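Long-range contacts in group 1 truncated hemoglobin GlbN (Synechocystis sp., PDB 1S69), which binds heme and holds oxygen in a very stable complex, releasing it only slowly: residues 13-18 / 46-51; 64-69 / 119-124; 90-95 / 106-111. All blocks are in the same frame, centred on the assembly; numbering follows the deposited sequence.

Contact 1 of 3, residues 13-18 / 46-51; sequences AVDLAV and HQKAFL. With HEM (protoporphyrin IX containing Fe), chain D.
Lys48 and Asp15 form the salt bridge between residues 13-18 and 46-51. NZ of Lys48 donates to OD1 of Asp15 across 2.9 Å, arriving from above the carboxylate plane, about 60° out of it, and also pairs with Asp19. The lysine chain runs extended beyond CG, long enough to carry its charge to the neighbouring helix, with CG and CE against Val18 and CE also close to the backbone O of Asp15. An alanine here would remove the ammonium and the chain beyond CB, and would probably leave the carboxylates of Asp15 and Asp19 without their shared cation and the flank of Val18 less covered.

In this 2-on-2 truncated globin the contact backs the distal helix, which carries Gln47 and Phe50 to the heme; His46, the distal iron ligand of the hexacoordinate state, here has propionate O2A over one ring face.

The rest is mostly apolar. CB of Val18 lies 3.6 Å from CG of Lys48, and CG2 of Val18 meets CD1 of Leu51 at 3.9 Å. CG1 of Val14, anti to its backbone N (chi1 170°), makes van der Waals contact with O of Lys48 at 3.6 Å. Short, branched valines suit segment axes that approach to 9.3 Å.

Contact 2 of 3, residues 64-69 / 119-124; sequences RYMREA and RDVLNQ. With HEM (protoporphyrin IX containing Fe), chain D.
OD1 of Asp120 is gripped by the guanidinium of Arg67 and by a water. NE of Arg67 donates to it across 3.0 Å in a nearly straight bond (163°); OD1 lies in the guanidinium plane and accepts through its anti lone pair. NH2 of Arg67 adds a weak second bond to the same oxygen, and the water donates to OD1 while weakly accepting from NH2. The guanidinium and carboxylate planes stand 86° apart, so the two groups do not meet as a flat, two-pronged pair.

The other strong bond of Arg67 goes to the end of the chain: NH2 reaches OXT of Gln124 at 2.7 Å, again in the guanidinium plane. Arginine suits this place because its several N-H groups can serve two carboxylates at once. CA of Asn123 lies over one face of the guanidinium.

Asn123 closes helix 115-121 in a Schellman motif, with positive phi, a conformation that asparagine tolerates better than most residues. Its ND2 donates to the backbone O of Arg67 at 3.1 Å and also to O of Val121, tying the helix end to the first turn of helix 66-77.

Deeper in, CB of Met66 packs on CG2 of Val121 at 4.0 Å. Both residues also touch the heme: SD of Met66 lies 3.5 Å from its CHB, and CG1 of Val121 approaches CHC. Arg64 grips a propionate twice, its backbone N donating to O2A at 2.8 Å and its NH1 to O1A. O of Met66 accepts a hydrogen bond from ND1 of the proximal His70.

Charge pairing thus links the chain terminus to helix 66-77 beside the apolar Met66-Val121 contact at the heme, and the cation of Arg67 would probably offset the negative charge gathered by Asp120 and the terminal carboxylate.

Contact 3 of 3, residues 90-95 / 106-111; sequences DLLATL and AEVAAV
Val108 enters the face of helix 81-98 among Leu91, Leu92 and Leu95. Its CB, directed at that helix, already lies 3.9 Å from CD1 of Leu95. From there the side chain forks. CG1, anti to the backbone N (chi1 174°), reaches CD2 of Leu91 at 3.7 Å and CD2 of Leu92 at 3.8 Å, while CG2 turns to CD1 of Leu95, also at 3.8 Å. The three leucines meet this one valine differently: Leu91 crosses it at about a right angle, Leu92 slides past it in the opposite direction, and Leu95 comes to it tip to tip.

The two helices are neighbours in the chain, forming an antiparallel helical hairpin within the truncated globin fold. Their segment axes are 10.1 Å apart at closest approach, with the N-to-C directions 163° apart. At this spacing leucine suits one side and smaller residues the other, since the longer chains span most of the gap.

Ala109 shows the same fit on the flank of the contact. CB of Ala109 receives CD1 of Leu92 at 3.6 Å, and CD2 of Leu92 rests 3.7 Å from the backbone N of Ala109, an approach that a methyl side chain does little to obstruct. Ile105, one turn before Ala109, extends the apolar surface to Leu92 and Leu95, while Leu4 and Phe55 also touch Val108.

Contacts 1 and 2 both border the heme from opposite sides of the chain's centre, their centres about 19 Å apart. Contact 1 supplies some of the distal residues, His46 and Gln47 among them, with the side chain of Gln47 about 3 Å from the bound cyanide, whereas contact 2 adjoins the proximal His70. They touch where CE1 of Phe50 packs 3.8 Å from CE of Met66. Contact 3 lies about 12 Å from contact 1, centre to centre, and meets it through CB of Ala17 and CD2 of Leu95, 4.0 Å apart. It stands further back: the side chain of Leu91 is about 6 Å from the heme. Contacts 2 and 3 do not touch, their nearest atoms being about 9 Å apart.

Contact 1 of 3, residues 13-18 / 46-51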
loop_
_atom_site.group_PDB
_atom_site.type_symbol
_atom_site.label_atom_id
_atom_site.label_comp_id
_atom_site.label_asym_id
_atom_site.label_seq_id
_atom_site.Cartn_x
_atom_site.Cartn_y
_atom_site.Cartn_z
ATOM N N ALA A 13 1.902 8.204 12.247
ATOM C CA ALA A 13 1.383 6.834 12.072
ATOM C C ALA A 13 1.559 6.269 10.623
ATOM O O ALA A 13 2.016 5.147 10.465
ATOM C CB ALA A 13 -0.059 6.708 12.527
ATOM N N VAL A 14 1.168 7.022 9.589
ATOM C CA VAL A 14 1.371 6.608 8.202
ATOM C C VAL A 14 2.865 6.421 7.894
ATOM O O VAL A 14 3.242 5.452 7.238
ATOM C CB VAL A 14 0.698 7.605 7.166
ATOM C CG1 VAL A 14 1.111 7.302 5.690
ATOM C CG2 VAL A 14 -0.778 7.623 7.321
ATOM N N ASP A 15 3.723 7.311 8.416
ATOM C CA ASP A 15 5.172 7.278 8.115
ATOM C C ASP A 15 5.753 6.004 8.622
ATOM O O ASP A 15 6.491 5.306 7.914
ATOM C CB ASP A 15 5.897 8.494 8.753
ATOM C CG ASP A 15 7.452 8.419 8.615
ATOM O OD1 ASP A 15 8.001 8.948 7.583
ATOM O OD2 ASP A 15 8.205 7.886 9.494
ATOM N N LEU A 16 5.385 5.682 9.858
ATOM C CA LEU A 16 5.800 4.433 10.524
ATOM C C LEU A 16 5.222 3.193 9.849
ATOM O O LEU A 16 5.928 2.206 9.651
ATOM C CB LEU A 16 5.325 4.430 11.965
ATOM C CG LEU A 16 6.090 3.598 12.994
ATOM C CD1 LEU A 16 5.230 2.489 13.583
ATOM C CD2 LEU A 16 7.489 3.073 12.549
ATOM N N ALA A 17 3.926 3.222 9.542
ATOM C CA ALA A 17 3.293 2.091 8.852
ATOM C C ALA A 17 3.975 1.779 7.526
ATOM O O ALA A 17 4.204 0.641 7.206
ATOM C CB ALA A 17 1.818 2.363 8.619
ATOM N N VAL A 18 4.229 2.790 6.726
ATOM C CA VAL A 18 4.847 2.596 5.417
ATOM C C VAL A 18 6.270 1.997 5.535
ATOM O O VAL A 18 6.661 1.103 4.790
ATOM C CB VAL A 18 4.840 3.912 4.576
ATOM C CG1 VAL A 18 5.727 3.779 3.316
ATOM C CG2 VAL A 18 3.371 4.214 4.075
ATOM N N HIS A 46 6.535 8.059 -1.936
ATOM C CA HIS A 46 5.283 7.932 -2.713
ATOM C C HIS A 46 4.138 7.257 -1.950
ATOM O O HIS A 46 3.017 7.714 -2.005
ATOM C CB HIS A 46 5.487 7.080 -3.931
ATOM C CG HIS A 46 6.279 7.726 -5.015
ATOM N ND1 HIS A 46 5.952 9.001 -5.533
ATOM C CD2 HIS A 46 7.359 7.249 -5.721
ATOM C CE1 HIS A 46 6.789 9.286 -6.521
ATOM N NE2 HIS A 46 7.663 8.247 -6.637
ATOM N N GLN A 47 4.422 6.136 -1.288
ATOM C CA GLN A 47 3.373 5.391 -0.552
ATOM C C GLN A 47 2.830 6.221 0.653
ATOM O O GLN A 47 1.618 6.205 0.935
ATOM C CB GLN A 47 3.859 4.029 -0.051
ATOM C CG GLN A 47 2.706 3.086 0.411
ATOM C CD GLN A 47 1.813 2.630 -0.748
ATOM O OE1 GLN A 47 2.091 1.599 -1.376
ATOM N NE2 GLN A 47 0.744 3.348 -1.007
ATOM N N LYS A 48 3.721 6.960 1.335
ATOM C CA LYS A 48 3.263 7.813 2.421
ATOM C C LYS A 48 2.282 8.841 1.891
ATOM O O LYS A 48 1.235 9.062 2.496
ATOM C CB LYS A 48 4.422 8.466 3.189
ATOM C CG LYS A 48 5.135 7.456 4.039
ATOM C CD LYS A 48 6.625 7.856 4.358
ATOM C CE LYS A 48 7.333 6.750 5.127
ATOM N NZ LYS A 48 8.747 7.255 5.362
ATOM N N ALA A 49 2.638 9.484 0.781
ATOM C CA ALA A 49 1.786 10.466 0.134
ATOM C C ALA A 49 0.466 9.844 -0.393
ATOM O O ALA A 49 -0.626 10.434 -0.264
ATOM C CB ALA A 49 2.559 11.144 -0.993
ATOM N N PHE A 50 0.579 8.656 -0.976
ATOM C CA PHE A 50 -0.583 7.936 -1.505
ATOM C C PHE A 50 -1.570 7.502 -0.412
ATOM O O PHE A 50 -2.757 7.744 -0.529
ATOM C CB PHE A 50 -0.198 6.705 -2.373
ATOM C CG PHE A 50 -1.404 6.081 -2.995
ATOM C CD1 PHE A 50 -1.935 6.603 -4.186
ATOM C CD2 PHE A 50 -2.117 5.115 -2.303
ATOM C CE1 PHE A 50 -3.143 6.123 -4.690
ATOM C CE2 PHE A 50 -3.346 4.605 -2.822
ATOM C CZ PHE A 50 -3.829 5.121 -4.020
ATOM N N LEU A 51 -1.087 6.897 0.650
ATOM C CA LEU A 51 -1.987 6.445 1.707
ATOM C C LEU A 51 -2.560 7.626 2.476
ATOM O O LEU A 51 -3.664 7.563 2.928
ATOM C CB LEU A 51 -1.272 5.482 2.640
ATOM C CG LEU A 51 -0.909 4.126 1.977
ATOM C CD1 LEU A 51 -0.193 3.253 2.973
ATOM C CD2 LEU A 51 -2.142 3.375 1.391
HETATM C CHA HEM D . 4.637 1.571 -7.174
HETATM C CHB HEM D . 0.636 1.980 -4.396
HETATM C CHC HEM D . -0.246 -2.744 -5.049
HETATM C CHD HEM D . 4.399 -3.215 -6.447
HETATM C C1A HEM D . 3.581 2.093 -6.413
HETATM C C2A HEM D . 3.395 3.493 -6.082
HETATM C C3A HEM D . 2.329 3.602 -5.297
HETATM C C4A HEM D . 1.780 2.295 -5.096
HETATM C CMA HEM D . 1.792 4.925 -4.679
HETATM C CAA HEM D . 4.358 4.604 -6.568
HETATM C CBA HEM D . 3.597 5.281 -7.722
HETATM C CGA HEM D . 4.179 6.575 -8.277
HETATM O O1A HEM D . 5.124 6.389 -9.033
HETATM O O2A HEM D . 3.707 7.753 -8.019
HETATM C C1B HEM D . 0.047 0.733 -4.391
HETATM C C2B HEM D . -1.187 0.461 -3.739
HETATM C C3B HEM D . -1.476 -0.857 -3.935
HETATM C C4B HEM D . -0.368 -1.420 -4.688
HETATM C CMB HEM D . -2.029 1.552 -2.989
HETATM C CAB HEM D . -2.661 -1.772 -3.419
HETATM C CBB HEM D . -3.160 -1.785 -2.142
HETATM C C1C HEM D . 0.966 -3.290 -5.491
HETATM C C2C HEM D . 1.223 -4.702 -5.635
HETATM C C3C HEM D . 2.527 -4.802 -5.982
HETATM C C4C HEM D . 3.111 -3.490 -6.071
HETATM C CMC HEM D . 0.111 -5.796 -5.405
HETATM C CAC HEM D . 3.416 -6.030 -6.257
HETATM C CBC HEM D . 3.420 -7.024 -5.381
HETATM C C1D HEM D . 4.882 -1.988 -6.787
HETATM C C2D HEM D . 6.157 -1.749 -7.376
HETATM C C3D HEM D . 6.184 -0.276 -7.613
HETATM C C4D HEM D . 4.950 0.249 -7.169
HETATM C CMD HEM D . 7.267 -2.748 -7.705
HETATM C CAD HEM D . 7.310 0.551 -8.200
HETATM C CBD HEM D . 7.039 0.338 -9.692
HETATM C CGD HEM D . 8.276 0.648 -10.475
HETATM O O1D HEM D . 8.485 1.813 -10.779
HETATM O O2D HEM D . 9.051 -0.255 -10.811
HETATM N NA HEM D . 2.596 1.405 -5.759
HETATM N NB HEM D . 0.557 -0.443 -4.956
HETATM N NC HEM D . 2.129 -2.603 -5.768
HETATM N ND HEM D . 4.172 -0.789 -6.703
HETATM FE FE HEM D . 2.385 -0.603 -5.807
#

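Contact 2 of 3, residues 64-69 / 119-124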
loop_
_atom_site.group_PDB
_atom_site.type_symbol
_atom_site.label_atom_id
_atom_site.label_comp_id
_atom_site.label_asym_id
_atom_site.label_seq_id
_atom_site.Cartn_x
_atom_site.Cartn_y
_atom_site.Cartn_z
ATOM N N ARG A 64 1.881 9.020 -9.767
ATOM C CA ARG A 64 1.237 8.256 -10.857
ATOM C C ARG A 64 -0.088 7.600 -10.485
ATOM O O ARG A 64 -0.349 7.299 -9.305
ATOM C CB ARG A 64 2.163 7.161 -11.335
ATOM C CG ARG A 64 3.332 7.642 -12.175
ATOM C CD ARG A 64 4.196 6.456 -12.567
ATOM N NE ARG A 64 5.395 6.899 -13.237
ATOM C CZ ARG A 64 6.517 7.412 -12.638
ATOM N NH1 ARG A 64 6.614 7.592 -11.294
ATOM N NH2 ARG A 64 7.564 7.745 -13.400
ATOM N N TYR A 65 -0.939 7.409 -11.505
ATOM C CA TYR A 65 -2.113 6.560 -11.354
ATOM C C TYR A 65 -1.702 5.126 -11.156
ATOM O O TYR A 65 -0.677 4.699 -11.706
ATOM C CB TYR A 65 -3.029 6.699 -12.561
ATOM C CG TYR A 65 -3.655 8.072 -12.557
ATOM C CD1 TYR A 65 -3.061 9.125 -13.257
ATOM C CD2 TYR A 65 -4.832 8.305 -11.848
ATOM C CE1 TYR A 65 -3.608 10.397 -13.263
ATOM C CE2 TYR A 65 -5.410 9.571 -11.838
ATOM C CZ TYR A 65 -4.759 10.623 -12.544
ATOM O OH TYR A 65 -5.285 11.887 -12.547
ATOM N N MET A 66 -2.529 4.370 -10.444
ATOM C CA MET A 66 -2.194 2.949 -10.137
ATOM C C MET A 66 -1.989 2.086 -11.343
ATOM O O MET A 66 -1.149 1.180 -11.327
ATOM C CB MET A 66 -3.266 2.324 -9.234
ATOM C CG MET A 66 -3.222 2.960 -7.820
ATOM S SD MET A 66 -1.677 2.795 -6.908
ATOM C CE MET A 66 -0.921 4.382 -7.256
ATOM N N ARG A 67 -2.799 2.308 -12.385
ATOM C CA ARG A 67 -2.690 1.460 -13.556
ATOM C C ARG A 67 -1.345 1.678 -14.262
ATOM O O ARG A 67 -0.617 0.682 -14.543
ATOM C CB ARG A 67 -3.888 1.665 -14.499
ATOM C CG ARG A 67 -3.843 0.798 -15.755
ATOM C CD ARG A 67 -5.086 0.987 -16.689
ATOM N NE ARG A 67 -6.170 0.331 -16.053
ATOM C CZ ARG A 67 -6.613 -0.889 -16.334
ATOM N NH1 ARG A 67 -6.185 -1.544 -17.380
ATOM N NH2 ARG A 67 -7.591 -1.401 -15.607
ATOM N N GLU A 68 -0.974 2.944 -14.523
ATOM C CA GLU A 68 0.308 3.193 -15.177
ATOM C C GLU A 68 1.468 2.794 -14.235
ATOM O O GLU A 68 2.506 2.309 -14.696
ATOM C CB GLU A 68 0.454 4.690 -15.612
ATOM C CG GLU A 68 0.509 5.672 -14.416
ATOM C CD GLU A 68 0.425 7.149 -14.855
ATOM O OE1 GLU A 68 0.876 7.466 -15.983
ATOM O OE2 GLU A 68 -0.112 7.981 -14.126
ATOM N N ALA A 69 1.292 3.003 -12.921
ATOM C CA ALA A 69 2.336 2.704 -11.951
ATOM C C ALA A 69 2.746 1.221 -11.998
ATOM O O ALA A 69 3.914 0.903 -11.792
ATOM C CB ALA A 69 1.876 3.064 -10.577
ATOM N N ARG A 119 -8.371 -3.531 -9.883
ATOM C CA ARG A 119 -8.459 -3.614 -11.346
ATOM C C ARG A 119 -7.360 -2.773 -11.992
ATOM O O ARG A 119 -6.767 -3.151 -12.979
ATOM C CB ARG A 119 -9.818 -3.098 -11.825
ATOM C CG ARG A 119 -10.948 -4.060 -11.574
ATOM C CD ARG A 119 -10.924 -5.088 -12.592
ATOM N NE ARG A 119 -11.928 -6.093 -12.329
ATOM C CZ ARG A 119 -12.610 -6.709 -13.257
ATOM N NH1 ARG A 119 -12.425 -6.408 -14.542
ATOM N NH2 ARG A 119 -13.519 -7.598 -12.881
ATOM N N ASP A 120 -7.114 -1.593 -11.440
ATOM C CA ASP A 120 -6.089 -0.711 -12.029
ATOM C C ASP A 120 -4.665 -1.228 -11.789
ATOM O O ASP A 120 -3.893 -1.372 -12.753
ATOM C CB ASP A 120 -6.275 0.711 -11.523
ATOM C CG ASP A 120 -7.325 1.487 -12.340
ATOM O OD1 ASP A 120 -7.418 1.362 -13.572
ATOM O OD2 ASP A 120 -8.085 2.283 -11.786
ATOM N N VAL A 121 -4.351 -1.560 -10.544
ATOM C CA VAL A 121 -3.058 -2.121 -10.185
ATOM C C VAL A 121 -2.787 -3.323 -11.085
ATOM O O VAL A 121 -1.720 -3.449 -11.694
ATOM C CB VAL A 121 -3.006 -2.564 -8.661
ATOM C CG1 VAL A 121 -1.765 -3.433 -8.379
ATOM C CG2 VAL A 121 -2.994 -1.346 -7.684
ATOM N N LEU A 122 -3.745 -4.244 -11.164
ATOM C CA LEU A 122 -3.505 -5.446 -11.983
ATOM C C LEU A 122 -3.764 -5.248 -13.493
ATOM O O LEU A 122 -3.617 -6.180 -14.285
ATOM C CB LEU A 122 -4.344 -6.639 -11.416
ATOM C CG LEU A 122 -4.017 -7.044 -9.961
ATOM C CD1 LEU A 122 -4.940 -8.137 -9.488
ATOM C CD2 LEU A 122 -2.516 -7.431 -9.786
ATOM N N ASN A 123 -4.186 -4.038 -13.891
ATOM C CA ASN A 123 -4.352 -3.694 -15.308
ATOM C C ASN A 123 -5.408 -4.638 -15.934
ATOM O O ASN A 123 -5.195 -5.193 -17.022
ATOM C CB ASN A 123 -3.031 -3.857 -16.076
ATOM C CG ASN A 123 -2.074 -2.655 -15.891
ATOM O OD1 ASN A 123 -1.543 -2.214 -16.878
ATOM N ND2 ASN A 123 -1.838 -2.165 -14.654
ATOM N N GLN A 124 -6.454 -4.898 -15.174
ATOM C CA GLN A 124 -7.488 -5.819 -15.593
ATOM C C GLN A 124 -8.689 -5.070 -16.202
ATOM O O GLN A 124 -9.595 -5.811 -16.656
ATOM C CB GLN A 124 -8.033 -6.520 -14.411
ATOM C CG GLN A 124 -7.206 -7.621 -13.903
ATOM C CD GLN A 124 -7.718 -8.098 -12.576
ATOM O OE1 GLN A 124 -8.452 -7.371 -11.847
ATOM N NE2 GLN A 124 -7.298 -9.277 -12.200
ATOM O OXT GLN A 124 -8.751 -3.826 -16.156
HETATM C CHA HEM D . 4.637 1.571 -7.174
HETATM C CHB HEM D . 0.636 1.980 -4.396
HETATM C CHC HEM D . -0.246 -2.744 -5.049
HETATM C CHD HEM D . 4.399 -3.215 -6.447
HETATM C C1A HEM D . 3.581 2.093 -6.413
HETATM C C2A HEM D . 3.395 3.493 -6.082
HETATM C C3A HEM D . 2.329 3.602 -5.297
HETATM C C4A HEM D . 1.780 2.295 -5.096
HETATM C CMA HEM D . 1.792 4.925 -4.679
HETATM C CAA HEM D . 4.358 4.604 -6.568
HETATM C CBA HEM D . 3.597 5.281 -7.722
HETATM C CGA HEM D . 4.179 6.575 -8.277
HETATM O O1A HEM D . 5.124 6.389 -9.033
HETATM O O2A HEM D . 3.707 7.753 -8.019
HETATM C C1B HEM D . 0.047 0.733 -4.391
HETATM C C2B HEM D . -1.187 0.461 -3.739
HETATM C C3B HEM D . -1.476 -0.857 -3.935
HETATM C C4B HEM D . -0.368 -1.420 -4.688
HETATM C CMB HEM D . -2.029 1.552 -2.989
HETATM C CAB HEM D . -2.661 -1.772 -3.419
HETATM C CBB HEM D . -3.160 -1.785 -2.142
HETATM C C1C HEM D . 0.966 -3.290 -5.491
HETATM C C2C HEM D . 1.223 -4.702 -5.635
HETATM C C3C HEM D . 2.527 -4.802 -5.982
HETATM C C4C HEM D . 3.111 -3.490 -6.071
HETATM C CMC HEM D . 0.111 -5.796 -5.405
HETATM C CAC HEM D . 3.416 -6.030 -6.257
HETATM C CBC HEM D . 3.420 -7.024 -5.381
HETATM C C1D HEM D . 4.882 -1.988 -6.787
HETATM C C2D HEM D . 6.157 -1.749 -7.376
HETATM C C3D HEM D . 6.184 -0.276 -7.613
HETATM C C4D HEM D . 4.950 0.249 -7.169
HETATM C CMD HEM D . 7.267 -2.748 -7.705
HETATM C CAD HEM D . 7.310 0.551 -8.200
HETATM C CBD HEM D . 7.039 0.338 -9.692
HETATM C CGD HEM D . 8.276 0.648 -10.475
HETATM O O1D HEM D . 8.485 1.813 -10.779
HETATM O O2D HEM D . 9.051 -0.255 -10.811
HETATM N NA HEM D . 2.596 1.405 -5.759
HETATM N NB HEM D . 0.557 -0.443 -4.956
HETATM N NC HEM D . 2.129 -2.603 -5.768
HETATM N ND HEM D . 4.172 -0.789 -6.703
HETATM FE FE HEM D . 2.385 -0.603 -5.807
HETATM O O HOH W 1 -10.119 0.012 -14.612
#

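Contact 3 of 3, residues 90-95 / 106-111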
loop_
_atom_site.group_PDB
_atom_site.type_symbol
_atom_site.label_atom_id
_atom_site.label_comp_id
_atom_site.label_asym_id
_atom_site.label_seq_id
_atom_site.Cartn_x
_atom_site.Cartn_y
_atom_site.Cartn_z
ATOM N N ASP A 90 0.125 -8.032 3.949
ATOM C CA ASP A 90 1.307 -7.472 4.581
ATOM C C ASP A 90 0.978 -6.106 5.194
ATOM O O ASP A 90 1.503 -5.738 6.253
ATOM C CB ASP A 90 2.443 -7.276 3.552
ATOM C CG ASP A 90 3.140 -8.583 3.196
ATOM O OD1 ASP A 90 2.797 -9.620 3.808
ATOM O OD2 ASP A 90 3.977 -8.666 2.267
ATOM N N LEU A 91 0.171 -5.317 4.493
ATOM C CA LEU A 91 -0.194 -3.998 5.025
ATOM C C LEU A 91 -0.984 -4.167 6.332
ATOM O O LEU A 91 -0.764 -3.433 7.319
ATOM C CB LEU A 91 -0.987 -3.175 3.997
ATOM C CG LEU A 91 -1.486 -1.803 4.461
ATOM C CD1 LEU A 91 -0.283 -0.880 4.854
ATOM C CD2 LEU A 91 -2.367 -1.126 3.381
ATOM N N LEU A 92 -1.941 -5.076 6.314
ATOM C CA LEU A 92 -2.852 -5.228 7.453
ATOM C C LEU A 92 -2.132 -5.861 8.643
ATOM O O LEU A 92 -2.397 -5.476 9.787
ATOM C CB LEU A 92 -4.105 -6.001 7.061
ATOM C CG LEU A 92 -4.954 -5.409 5.920
ATOM C CD1 LEU A 92 -6.106 -6.336 5.684
ATOM C CD2 LEU A 92 -5.432 -3.983 6.164
ATOM N N ALA A 93 -1.166 -6.734 8.349
ATOM C CA ALA A 93 -0.294 -7.373 9.364
ATOM C C ALA A 93 0.532 -6.348 10.076
ATOM O O ALA A 93 0.620 -6.393 11.313
ATOM C CB ALA A 93 0.642 -8.441 8.760
ATOM N N THR A 94 1.091 -5.406 9.305
ATOM C CA THR A 94 1.913 -4.322 9.827
ATOM C C THR A 94 1.086 -3.446 10.788
ATOM O O THR A 94 1.569 -3.122 11.896
ATOM C CB THR A 94 2.463 -3.485 8.666
ATOM O OG1 THR A 94 3.426 -4.266 7.942
ATOM C CG2 THR A 94 3.192 -2.210 9.155
ATOM N N LEU A 95 -0.111 -3.049 10.353
ATOM C CA LEU A 95 -1.030 -2.287 11.210
ATOM C C LEU A 95 -1.392 -3.040 12.499
ATOM O O LEU A 95 -1.397 -2.434 13.551
ATOM C CB LEU A 95 -2.296 -1.898 10.463
ATOM C CG LEU A 95 -2.057 -0.981 9.268
ATOM C CD1 LEU A 95 -3.355 -0.707 8.603
ATOM C CD2 LEU A 95 -1.421 0.330 9.670
ATOM N N ALA A 106 -9.787 -2.975 9.646
ATOM C CA ALA A 106 -10.900 -3.200 8.705
ATOM C C ALA A 106 -11.212 -2.070 7.668
ATOM O O ALA A 106 -11.521 -2.376 6.482
ATOM C CB ALA A 106 -12.127 -3.469 9.462
ATOM N N GLU A 107 -11.217 -0.798 8.106
ATOM C CA GLU A 107 -11.408 0.341 7.184
ATOM C C GLU A 107 -10.264 0.398 6.148
ATOM O O GLU A 107 -10.501 0.644 4.969
ATOM C CB GLU A 107 -11.395 1.675 7.923
ATOM C CG GLU A 107 -12.659 1.905 8.687
ATOM C CD GLU A 107 -12.752 3.299 9.238
ATOM O OE1 GLU A 107 -12.417 4.268 8.509
ATOM O OE2 GLU A 107 -13.148 3.405 10.413
ATOM N N VAL A 108 -9.050 0.162 6.609
ATOM C CA VAL A 108 -7.913 0.086 5.705
ATOM C C VAL A 108 -8.064 -1.075 4.696
ATOM O O VAL A 108 -7.779 -0.880 3.513
ATOM C CB VAL A 108 -6.588 -0.042 6.450
ATOM C CG1 VAL A 108 -5.380 -0.291 5.416
ATOM C CG2 VAL A 108 -6.308 1.219 7.248
ATOM N N ALA A 109 -8.496 -2.258 5.171
ATOM C CA ALA A 109 -8.716 -3.425 4.298
ATOM C C ALA A 109 -9.688 -3.108 3.148
ATOM O O ALA A 109 -9.478 -3.558 2.007
ATOM C CB ALA A 109 -9.209 -4.650 5.107
ATOM N N ALA A 110 -10.737 -2.341 3.460
ATOM C CA ALA A 110 -11.728 -1.930 2.466
ATOM C C ALA A 110 -11.105 -0.984 1.387
ATOM O O ALA A 110 -11.431 -1.052 0.213
ATOM C CB ALA A 110 -12.922 -1.260 3.178
ATOM N N VAL A 111 -10.172 -0.138 1.780
ATOM C CA VAL A 111 -9.470 0.692 0.810
ATOM C C VAL A 111 -8.536 -0.115 -0.142
ATOM O O VAL A 111 -8.579 0.042 -1.403
ATOM C CB VAL A 111 -8.668 1.842 1.575
ATOM C CG1 VAL A 111 -7.741 2.682 0.660
ATOM C CG2 VAL A 111 -9.641 2.720 2.302
#